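Local coordinates for cysteine hydrolase (Staphylococcus aureus, PDB 6KUA), which hydrolyses nicotinamide to nicotinate and ammonia, as a zinc-containing nicotinamidase of the isochorismatase family of cysteine hydrolases, at residues N40-Y44 and Y45-I49; E91-K94 and A95-N98; Y83-V86 and G87-Y90; E32-I35 and V36-N40. One frame throughout, in Å; residues are numbered along the deposited sequence.

Contact 1 of 4, residues N40-Y44 and Y45-I49; sequences NDFNY and YQDHI
Phe42 O accepts the backbone N-H of Asp47 at 2.8 Å, and Asn43 O accepts that of Gln46 at 2.7 Å. These two bonds, with the positive phi of Gln46, make a Schellman motif at the C-terminal end of helix 32-44. Tyr45 N adds a weak bond to Phe42 O.

One aromatic pair lies on the outside of the turn. Tyr44 and Tyr45 form a T-shaped stack, with ring planes at 82°. The edge of Tyr44 points into the face of Tyr45, and Tyr44 CD2 stands 3.5 Å above the centre of that ring. The first torsions differ: CG of Tyr44 is opposite its backbone N (chi1 178°), while CG of Tyr45 lies beside its own (chi1 -66°). This brings the neighbouring rings together.

Apolar contacts face the sheet. Ile49 CG1 lies 3.8 Å from Phe42 CB. Asp47 CB meets Phe42 CD2 at 3.4 Å, and the two side chains cross at about a right angle. The Phe42 ring also makes a cation-pi contact with Arg4.

Asp41 OD2 and Asp47 OD2 are 5.8 Å apart, and each forms a salt bridge with Arg4. The guanidinium therefore probably offsets the repulsion between the carboxylates and ties the end of the helix and the residue after the turn to strand 4-9.

Contact 2 of 4, residues E91-K94 and A95-N98; sequences ETIK and AQPN
Ile93 and Gln96 close a type I beta turn. It takes the chain out of helix 84-93 and towards strand 99-104, within a beta-alpha-beta crossover that begins at strand 48-54. Gln96 N donates to Ile93 O at 2.9 Å, with an N-H...O angle of 164°.

The Gln96 side chain folds back over the turn. Its CG lies beside the backbone N (chi1 -58°), and the chain is extended from there on. Gln96 CG therefore passes 3.2 Å from Ile93 O, and Gln96 OE1 lies 3.4 Å from Ile93 CG2. The side chain of Ile93 is buried. Its CG2 also lies beside its backbone N, which turns this branch to the amide of Gln96.

Ala95 is the third residue of the turn. Its methyl group points outward, and Ala95 CB only brushes the preceding carbonyl, 3.7 Å from Lys94 C. Lys94 also turns outward and runs back along the helix end, where Lys94 NZ makes a salt bridge with Glu91 OE2 at 3.2 Å.

The amide of Gln96 is fixed through its nitrogen. NE2 bonds to Asn43 OD1 at the end of helix 32-44, and also to Asn98. These two acceptors should hold the amide against rotation. Gln96 NE2 meets Asn98 OD1 at 2.9 Å, on a lone pair in the carbonyl plane, with the acceptor only 5° out of the Gln96 amide plane.

Contact 3 of 4, residues Y83-V86 and G87-Y90; sequences YGKV and GKLY
Gly87 N donates to Tyr83 O at 3.0 Å, part of the first i to i+4 run of the alpha-helix 84-93. The pattern continues with Lys88 N to Gly84 O, Leu89 N to Lys85 O and Tyr90 N to Val86 O, each 2.9 Å long. Gly84 has a positive phi of 63°, a value that suits glycine.

Several side chains find partners outside this helix. Lys85 is extended beyond CG and reaches out to a salt bridge with Asp33 on helix 32-44. Val86 is buried and packs on Ile35 and Val36 of the same helix. Leu89 packs on Ile39, one turn further along it. The ring of Tyr90 leads away from residues 83-86 and meets Phe51 edge-to-face.

Lys88 is the bent one. Its chain curls at chi3 (-62°) and again at chi4, which turns the ammonium back alongside Lys85, pointing the same way. Lys85 NZ and Lys88 NZ stay 6.6 Å apart. Lys88 NZ comes instead to 3.9 Å from Lys85 CG, while Lys88 CG lies 3.3 Å from Gly84 O.

Contact 4 of 4, residues E32-I35 and V36-N40; sequences EDFI and VSRIN
Glu32 O receives the backbone N-H of Val36, with Val36 N at 3.0 Å from Glu32 O. Val36 CG2 also packs on Glu32 O, at 3.2 Å. The carboxylate of Glu32 points elsewhere: OE1 accepts the backbone N-H of Lys85 in helix 84-93.

Asp33 follows the same pattern with a longer bond. Asp33 O lies 3.2 Å from Ser37 N. The carboxylate of Asp33 forms a salt bridge with Lys85.

These residues form the first turns of helix 32-44. It is the long helix of the beta-alpha-beta crossover from strand 4-9 to the adjacent parallel strand 48-54, in an alpha/beta fold.

Phe34 O binds Arg38 N at 2.9 Å. The Ser37 hydroxyl is also near this oxygen. The ring of Phe34 and the chain of Arg38 run side by side, pointing the same way. Arg38 CG comes to 3.4 Å from Phe34 CE1, and CD follows along CE1 and CZ. Bends at chi2 and chi3 (-47° and -63°) curl the arginine. Its guanidinium plane stands 43° from the ring, and NE forms a salt bridge with Glu128.

Ile35 is buried against helix 84-93. Ile35 O accepts Ile39 N at 2.9 Å. Ile35 CG2 touches Ile39 CD1 at 4.0 Å, while Ile39 CG1 lies 3.3 Å from Ile35 O.

In the fold
The four contacts lie on two helices and the turns that follow them. Contacts 4 and 1 take helix 32-44 from its start into strand 48-54, sharing Asn40. Contacts 3 and 2 follow helix 84-93 towards strand 99-104. The first turns, contacts 3 and 4, have centres about 10 Å apart, and Val86 CG2 packs 3.7 Å from Ile35 CG2. Further along, Ile93 CD1 of contact 2 reaches Ile39 CG2 of contact 4 at 3.8 Å. The exits, contacts 1 and 2, have centres about 11 Å apart. There Ile49 N lies 2.8 Å from Asn98 O, a probable hydrogen bond between the two chain exits. All four lie within the isochorismatase domain.

Contact 1 of 4, residues N40-Y44 and Y45-I49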
loop_
_atom_site.group_PDB
_atom_site.type_symbol
_atom_site.label_atom_id
_atom_site.label_comp_id
_atom_site.label_asym_id
_atom_site.label_seq_id
_atom_site.Cartn_x
_atom_site.Cartn_y
_atom_site.Cartn_z
ATOM N N ASN A 40 5.548 -0.912 -30.565
ATOM C CA ASN A 40 4.903 -1.512 -31.726
ATOM C C ASN A 40 4.632 -2.989 -31.500
ATOM O O ASN A 40 3.586 -3.502 -31.912
ATOM C CB ASN A 40 5.761 -1.307 -32.972
ATOM C CG ASN A 40 5.638 0.095 -33.526
ATOM O OD1 ASN A 40 4.542 0.630 -33.618
ATOM N ND2 ASN A 40 6.760 0.702 -33.884
ATOM N N ASP A 41 5.560 -3.690 -30.844
ATOM C CA ASP A 41 5.343 -5.104 -30.547
ATOM C C ASP A 41 4.081 -5.303 -29.714
ATOM O O ASP A 41 3.185 -6.067 -30.084
ATOM C CB ASP A 41 6.557 -5.676 -29.815
ATOM C CG ASP A 41 6.509 -7.193 -29.704
ATOM O OD1 ASP A 41 6.938 -7.871 -30.658
ATOM O OD2 ASP A 41 6.051 -7.718 -28.664
ATOM N N PHE A 42 4.003 -4.626 -28.568
ATOM C CA PHE A 42 2.825 -4.736 -27.714
ATOM C C PHE A 42 1.565 -4.289 -28.442
ATOM O O PHE A 42 0.518 -4.928 -28.324
ATOM C CB PHE A 42 3.029 -3.913 -26.436
ATOM C CG PHE A 42 3.845 -4.629 -25.387
ATOM C CD1 PHE A 42 5.219 -4.808 -25.559
ATOM C CD2 PHE A 42 3.239 -5.150 -24.250
ATOM C CE1 PHE A 42 5.973 -5.476 -24.605
ATOM C CE2 PHE A 42 3.993 -5.821 -23.285
ATOM C CZ PHE A 42 5.361 -5.983 -23.469
ATOM N N ASN A 43 1.643 -3.177 -29.182
ATOM C CA ASN A 43 0.471 -2.657 -29.876
ATOM C C ASN A 43 -0.046 -3.655 -30.901
ATOM O O ASN A 43 -1.260 -3.872 -31.011
ATOM C CB ASN A 43 0.815 -1.325 -30.541
ATOM C CG ASN A 43 -0.402 -0.600 -31.058
ATOM O OD1 ASN A 43 -1.223 -0.100 -30.283
ATOM N ND2 ASN A 43 -0.518 -0.519 -32.380
ATOM N N TYR A 44 0.869 -4.305 -31.629
ATOM C CA TYR A 44 0.492 -5.344 -32.582
ATOM C C TYR A 44 -0.499 -6.328 -31.979
ATOM O O TYR A 44 -1.520 -6.656 -32.593
ATOM C CB TYR A 44 1.740 -6.082 -33.070
ATOM C CG TYR A 44 1.433 -7.202 -34.032
ATOM C CD1 TYR A 44 1.223 -6.949 -35.388
ATOM C CD2 TYR A 44 1.348 -8.513 -33.595
ATOM C CE1 TYR A 44 0.934 -7.973 -36.276
ATOM C CE2 TYR A 44 1.071 -9.550 -34.479
ATOM C CZ TYR A 44 0.865 -9.269 -35.822
ATOM O OH TYR A 44 0.573 -10.298 -36.691
ATOM N N TYR A 45 -0.215 -6.809 -30.770
ATOM C CA TYR A 45 -1.084 -7.777 -30.108
ATOM C C TYR A 45 -2.174 -7.113 -29.292
ATOM O O TYR A 45 -2.921 -7.813 -28.603
ATOM C CB TYR A 45 -0.266 -8.695 -29.194
ATOM C CG TYR A 45 0.683 -9.592 -29.938
ATOM C CD1 TYR A 45 0.247 -10.799 -30.474
ATOM C CD2 TYR A 45 2.016 -9.244 -30.107
ATOM C CE1 TYR A 45 1.108 -11.618 -31.158
ATOM C CE2 TYR A 45 2.893 -10.077 -30.797
ATOM C CZ TYR A 45 2.428 -11.253 -31.316
ATOM O OH TYR A 45 3.284 -12.092 -31.994
ATOM N N GLN A 46 -2.267 -5.786 -29.355
ATOM C CA GLN A 46 -3.156 -4.996 -28.509
ATOM C C GLN A 46 -2.904 -5.267 -27.028
ATOM O O GLN A 46 -3.823 -5.218 -26.214
ATOM C CB GLN A 46 -4.628 -5.231 -28.870
ATOM C CG GLN A 46 -5.005 -4.742 -30.270
ATOM C CD GLN A 46 -4.919 -3.222 -30.422
ATOM O OE1 GLN A 46 -4.019 -2.703 -31.092
ATOM N NE2 GLN A 46 -5.862 -2.504 -29.803
ATOM N N ASP A 47 -1.656 -5.578 -26.675
ATOM C CA ASP A 47 -1.244 -5.597 -25.282
ATOM C C ASP A 47 -1.194 -4.175 -24.727
ATOM O O ASP A 47 -1.148 -3.187 -25.463
ATOM C CB ASP A 47 0.120 -6.263 -25.134
ATOM C CG ASP A 47 0.061 -7.775 -25.342
ATOM O OD1 ASP A 47 -0.979 -8.388 -25.022
ATOM O OD2 ASP A 47 1.061 -8.352 -25.827
ATOM N N HIS A 48 -1.207 -4.070 -23.407
ATOM C CA HIS A 48 -1.363 -2.776 -22.777
ATOM C C HIS A 48 -0.017 -2.097 -22.587
ATOM O O HIS A 48 0.976 -2.741 -22.249
ATOM C CB HIS A 48 -2.097 -2.935 -21.449
ATOM C CG HIS A 48 -3.533 -3.286 -21.633
ATOM N ND1 HIS A 48 -4.504 -2.332 -21.861
ATOM C CD2 HIS A 48 -4.158 -4.491 -21.701
ATOM C CE1 HIS A 48 -5.670 -2.933 -22.026
ATOM N NE2 HIS A 48 -5.486 -4.241 -21.937
ATOM N N ILE A 49 0.006 -0.787 -22.823
ATOM C CA ILE A 49 1.209 0.028 -22.723
ATOM C C ILE A 49 0.903 1.197 -21.803
ATOM O O ILE A 49 -0.063 1.935 -22.030
ATOM C CB ILE A 49 1.685 0.541 -24.095
ATOM C CG1 ILE A 49 1.852 -0.620 -25.079
ATOM C CG2 ILE A 49 2.996 1.267 -23.939
ATOM C CD1 ILE A 49 1.412 -0.302 -26.484
#

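Contact 2 of 4, residues E91-K94 and A95-N98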
loop_
_atom_site.group_PDB
_atom_site.type_symbol
_atom_site.label_atom_id
_atom_site.label_comp_id
_atom_site.label_asym_id
_atom_site.label_seq_id
_atom_site.Cartn_x
_atom_site.Cartn_y
_atom_site.Cartn_z
ATOM N N GLU A 91 1.468 10.075 -29.957
ATOM C CA GLU A 91 0.406 10.920 -30.505
ATOM C C GLU A 91 -0.545 10.137 -31.406
ATOM O O GLU A 91 -1.746 10.420 -31.427
ATOM C CB GLU A 91 1.004 12.102 -31.280
ATOM C CG GLU A 91 1.903 13.026 -30.462
ATOM C CD GLU A 91 1.287 13.451 -29.131
ATOM O OE1 GLU A 91 2.042 13.551 -28.128
ATOM O OE2 GLU A 91 0.055 13.684 -29.090
ATOM N N THR A 92 -0.043 9.145 -32.137
ATOM C CA THR A 92 -0.889 8.387 -33.054
ATOM C C THR A 92 -1.614 7.212 -32.406
ATOM O O THR A 92 -2.460 6.603 -33.068
ATOM C CB THR A 92 -0.074 7.850 -34.240
ATOM O OG1 THR A 92 0.479 6.574 -33.903
ATOM C CG2 THR A 92 1.047 8.806 -34.616
ATOM N N ILE A 93 -1.308 6.852 -31.156
ATOM C CA ILE A 93 -1.977 5.725 -30.512
ATOM C C ILE A 93 -2.645 6.103 -29.195
ATOM O O ILE A 93 -3.300 5.252 -28.583
ATOM C CB ILE A 93 -1.022 4.526 -30.304
ATOM C CG1 ILE A 93 0.172 4.896 -29.410
ATOM C CG2 ILE A 93 -0.523 3.982 -31.633
ATOM C CD1 ILE A 93 0.994 3.684 -28.993
ATOM N N LYS A 94 -2.545 7.357 -28.761
ATOM C CA LYS A 94 -2.940 7.696 -27.396
ATOM C C LYS A 94 -4.436 7.531 -27.126
ATOM O O LYS A 94 -4.820 7.384 -25.961
ATOM C CB LYS A 94 -2.509 9.119 -27.061
ATOM C CG LYS A 94 -2.840 10.142 -28.126
ATOM C CD LYS A 94 -2.440 11.531 -27.666
ATOM C CE LYS A 94 -3.454 12.572 -28.095
ATOM N NZ LYS A 94 -2.930 13.947 -27.888
ATOM N N ALA A 95 -5.289 7.530 -28.154
ATOM C CA ALA A 95 -6.714 7.312 -27.916
ATOM C C ALA A 95 -7.096 5.837 -27.811
ATOM O O ALA A 95 -8.244 5.533 -27.461
ATOM C CB ALA A 95 -7.544 7.969 -29.022
ATOM N N GLN A 96 -6.175 4.919 -28.091
ATOM C CA GLN A 96 -6.505 3.507 -28.081
ATOM C C GLN A 96 -6.740 2.999 -26.658
ATOM O O GLN A 96 -6.131 3.485 -25.701
ATOM C CB GLN A 96 -5.393 2.701 -28.742
ATOM C CG GLN A 96 -5.099 3.125 -30.180
ATOM C CD GLN A 96 -4.017 2.267 -30.822
ATOM O OE1 GLN A 96 -3.594 2.531 -31.947
ATOM N NE2 GLN A 96 -3.561 1.233 -30.099
ATOM N N PRO A 97 -7.610 1.997 -26.497
ATOM C CA PRO A 97 -7.916 1.507 -25.149
ATOM C C PRO A 97 -6.771 0.735 -24.502
ATOM O O PRO A 97 -6.794 0.550 -23.281
ATOM C CB PRO A 97 -9.146 0.612 -25.376
ATOM C CG PRO A 97 -8.977 0.111 -26.778
ATOM C CD PRO A 97 -8.348 1.254 -27.537
ATOM N N ASN A 98 -5.778 0.283 -25.272
ATOM C CA ASN A 98 -4.628 -0.419 -24.723
ATOM C C ASN A 98 -3.460 0.506 -24.397
ATOM O O ASN A 98 -2.354 0.014 -24.165
ATOM C CB ASN A 98 -4.168 -1.531 -25.685
ATOM C CG ASN A 98 -3.584 -0.994 -26.988
ATOM O OD1 ASN A 98 -4.171 -0.124 -27.632
ATOM N ND2 ASN A 98 -2.432 -1.537 -27.395
HETATM O O HOH W 1 -6.417 5.877 -24.173
#

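Contact 3 of 4, residues Y83-V86 and G87-Y90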
loop_
_atom_site.group_PDB
_atom_site.type_symbol
_atom_site.label_atom_id
_atom_site.label_comp_id
_atom_site.label_asym_id
_atom_site.label_seq_id
_atom_site.Cartn_x
_atom_site.Cartn_y
_atom_site.Cartn_z
ATOM N N TYR A 83 9.716 11.986 -25.433
ATOM C CA TYR A 83 10.851 12.337 -26.268
ATOM C C TYR A 83 10.748 11.710 -27.656
ATOM O O TYR A 83 10.473 10.516 -27.789
ATOM C CB TYR A 83 12.150 11.891 -25.598
ATOM C CG TYR A 83 13.369 12.203 -26.420
ATOM C CD1 TYR A 83 13.896 13.489 -26.436
ATOM C CD2 TYR A 83 13.975 11.233 -27.193
ATOM C CE1 TYR A 83 15.002 13.798 -27.190
ATOM C CE2 TYR A 83 15.085 11.528 -27.959
ATOM C CZ TYR A 83 15.594 12.822 -27.952
ATOM O OH TYR A 83 16.702 13.148 -28.699
ATOM N N GLY A 84 10.972 12.529 -28.685
ATOM C CA GLY A 84 11.410 12.047 -29.989
ATOM C C GLY A 84 10.412 11.145 -30.678
ATOM O O GLY A 84 9.204 11.404 -30.694
ATOM N N LYS A 85 10.927 10.062 -31.266
ATOM C CA LYS A 85 10.066 9.104 -31.955
ATOM C C LYS A 85 9.073 8.435 -31.011
ATOM O O LYS A 85 7.984 8.040 -31.442
ATOM C CB LYS A 85 10.906 8.047 -32.660
ATOM C CG LYS A 85 11.821 8.605 -33.735
ATOM C CD LYS A 85 12.717 7.511 -34.300
ATOM C CE LYS A 85 13.929 8.106 -35.000
ATOM N NZ LYS A 85 14.938 7.054 -35.315
ATOM N N VAL A 86 9.422 8.284 -29.731
ATOM C CA VAL A 86 8.464 7.715 -28.787
ATOM C C VAL A 86 7.279 8.656 -28.619
ATOM O O VAL A 86 6.118 8.238 -28.672
ATOM C CB VAL A 86 9.146 7.405 -27.441
ATOM C CG1 VAL A 86 8.105 7.074 -26.381
ATOM C CG2 VAL A 86 10.149 6.270 -27.604
ATOM N N GLY A 87 7.556 9.946 -28.441
ATOM C CA GLY A 87 6.483 10.924 -28.349
ATOM C C GLY A 87 5.657 11.022 -29.619
ATOM O O GLY A 87 4.437 11.205 -29.563
ATOM N N LYS A 88 6.311 10.894 -30.780
ATOM C CA LYS A 88 5.590 10.884 -32.051
ATOM C C LYS A 88 4.637 9.701 -32.129
ATOM O O LYS A 88 3.454 9.859 -32.458
ATOM C CB LYS A 88 6.576 10.835 -33.222
ATOM C CG LYS A 88 7.407 12.086 -33.422
ATOM C CD LYS A 88 7.853 12.226 -34.879
ATOM C CE LYS A 88 8.749 11.064 -35.317
ATOM N NZ LYS A 88 10.112 11.510 -35.770
ATOM N N LEU A 89 5.151 8.494 -31.853
ATOM C CA LEU A 89 4.309 7.304 -31.879
ATOM C C LEU A 89 3.138 7.447 -30.917
ATOM O O LEU A 89 2.004 7.079 -31.249
ATOM C CB LEU A 89 5.147 6.067 -31.547
ATOM C CG LEU A 89 4.491 4.687 -31.546
ATOM C CD1 LEU A 89 3.638 4.488 -32.792
ATOM C CD2 LEU A 89 5.556 3.603 -31.447
ATOM N N TYR A 90 3.384 8.020 -29.734
ATOM C CA TYR A 90 2.327 8.131 -28.735
ATOM C C TYR A 90 1.168 8.977 -29.248
ATOM O O TYR A 90 0.002 8.637 -29.018
ATOM C CB TYR A 90 2.887 8.715 -27.435
ATOM C CG TYR A 90 1.811 9.068 -26.418
ATOM C CD1 TYR A 90 1.215 8.083 -25.631
ATOM C CD2 TYR A 90 1.385 10.383 -26.249
ATOM C CE1 TYR A 90 0.221 8.397 -24.710
ATOM C CE2 TYR A 90 0.396 10.706 -25.326
ATOM C CZ TYR A 90 -0.176 9.712 -24.559
ATOM O OH TYR A 90 -1.154 10.019 -23.640
#

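Contact 4 of 4, residues E32-I35 and V36-N40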
loop_
_atom_site.group_PDB
_atom_site.type_symbol
_atom_site.label_atom_id
_atom_site.label_comp_id
_atom_site.label_asym_id
_atom_site.label_seq_id
_atom_site.Cartn_x
_atom_site.Cartn_y
_atom_site.Cartn_z
ATOM N N GLU A 32 16.015 4.984 -27.805
ATOM C CA GLU A 32 14.795 5.425 -28.477
ATOM C C GLU A 32 14.297 4.394 -29.488
ATOM O O GLU A 32 13.116 4.020 -29.491
ATOM C CB GLU A 32 15.071 6.782 -29.145
ATOM C CG GLU A 32 13.935 7.382 -29.964
ATOM C CD GLU A 32 14.337 8.700 -30.630
ATOM O OE1 GLU A 32 13.471 9.591 -30.799
ATOM O OE2 GLU A 32 15.532 8.849 -30.973
ATOM N N ASP A 33 15.188 3.905 -30.348
ATOM C CA ASP A 33 14.762 2.963 -31.377
ATOM C C ASP A 33 14.228 1.674 -30.763
ATOM O O ASP A 33 13.256 1.098 -31.267
ATOM C CB ASP A 33 15.923 2.656 -32.327
ATOM C CG ASP A 33 16.064 3.681 -33.446
ATOM O OD1 ASP A 33 15.387 4.738 -33.407
ATOM O OD2 ASP A 33 16.874 3.421 -34.369
ATOM N N PHE A 34 14.846 1.204 -29.673
ATOM C CA PHE A 34 14.397 -0.039 -29.051
ATOM C C PHE A 34 13.038 0.131 -28.377
ATOM O O PHE A 34 12.190 -0.764 -28.436
ATOM C CB PHE A 34 15.435 -0.521 -28.044
ATOM C CG PHE A 34 15.113 -1.853 -27.431
ATOM C CD1 PHE A 34 14.376 -1.933 -26.254
ATOM C CD2 PHE A 34 15.550 -3.022 -28.029
ATOM C CE1 PHE A 34 14.085 -3.162 -25.681
ATOM C CE2 PHE A 34 15.263 -4.256 -27.467
ATOM C CZ PHE A 34 14.528 -4.325 -26.290
ATOM N N ILE A 35 12.819 1.266 -27.728
ATOM C CA ILE A 35 11.537 1.507 -27.073
ATOM C C ILE A 35 10.414 1.588 -28.104
ATOM O O ILE A 35 9.343 0.989 -27.924
ATOM C CB ILE A 35 11.629 2.775 -26.205
ATOM C CG1 ILE A 35 12.591 2.549 -25.030
ATOM C CG2 ILE A 35 10.275 3.167 -25.678
ATOM C CD1 ILE A 35 12.645 3.726 -24.076
ATOM N N VAL A 36 10.649 2.315 -29.206
ATOM C CA VAL A 36 9.667 2.427 -30.283
ATOM C C VAL A 36 9.281 1.047 -30.785
ATOM O O VAL A 36 8.098 0.751 -31.008
ATOM C CB VAL A 36 10.225 3.312 -31.422
ATOM C CG1 VAL A 36 9.368 3.217 -32.667
ATOM C CG2 VAL A 36 10.354 4.761 -30.967
ATOM N N SER A 37 10.261 0.161 -30.935
ATOM C CA SER A 37 9.936 -1.174 -31.395
ATOM C C SER A 37 9.271 -2.025 -30.317
ATOM O O SER A 37 8.547 -2.966 -30.658
ATOM C CB SER A 37 11.193 -1.862 -31.938
ATOM O OG SER A 37 11.874 -2.576 -30.928
ATOM N N ARG A 38 9.479 -1.733 -29.030
ATOM C CA ARG A 38 8.734 -2.486 -28.021
ATOM C C ARG A 38 7.275 -2.055 -28.007
ATOM O O ARG A 38 6.374 -2.886 -27.851
ATOM C CB ARG A 38 9.349 -2.309 -26.625
ATOM C CG ARG A 38 10.778 -2.804 -26.469
ATOM C CD ARG A 38 10.990 -4.188 -27.061
ATOM N NE ARG A 38 10.187 -5.184 -26.369
ATOM C CZ ARG A 38 9.578 -6.204 -26.959
ATOM N NH1 ARG A 38 9.684 -6.378 -28.274
ATOM N NH2 ARG A 38 8.860 -7.049 -26.228
ATOM N N ILE A 39 7.029 -0.756 -28.178
ATOM C CA ILE A 39 5.663 -0.243 -28.224
ATOM C C ILE A 39 4.911 -0.867 -29.393
ATOM O O ILE A 39 3.775 -1.334 -29.247
ATOM C CB ILE A 39 5.670 1.294 -28.305
ATOM C CG1 ILE A 39 6.302 1.885 -27.044
ATOM C CG2 ILE A 39 4.252 1.842 -28.487
ATOM C CD1 ILE A 39 6.578 3.366 -27.147
ATOM N N ASN A 40 5.548 -0.912 -30.565
ATOM C CA ASN A 40 4.903 -1.512 -31.726
ATOM C C ASN A 40 4.632 -2.989 -31.500
ATOM O O ASN A 40 3.586 -3.502 -31.912
ATOM C CB ASN A 40 5.761 -1.307 -32.972
ATOM C CG ASN A 40 5.638 0.095 -33.526
ATOM O OD1 ASN A 40 4.542 0.630 -33.618
ATOM N ND2 ASN A 40 6.760 0.702 -33.884
#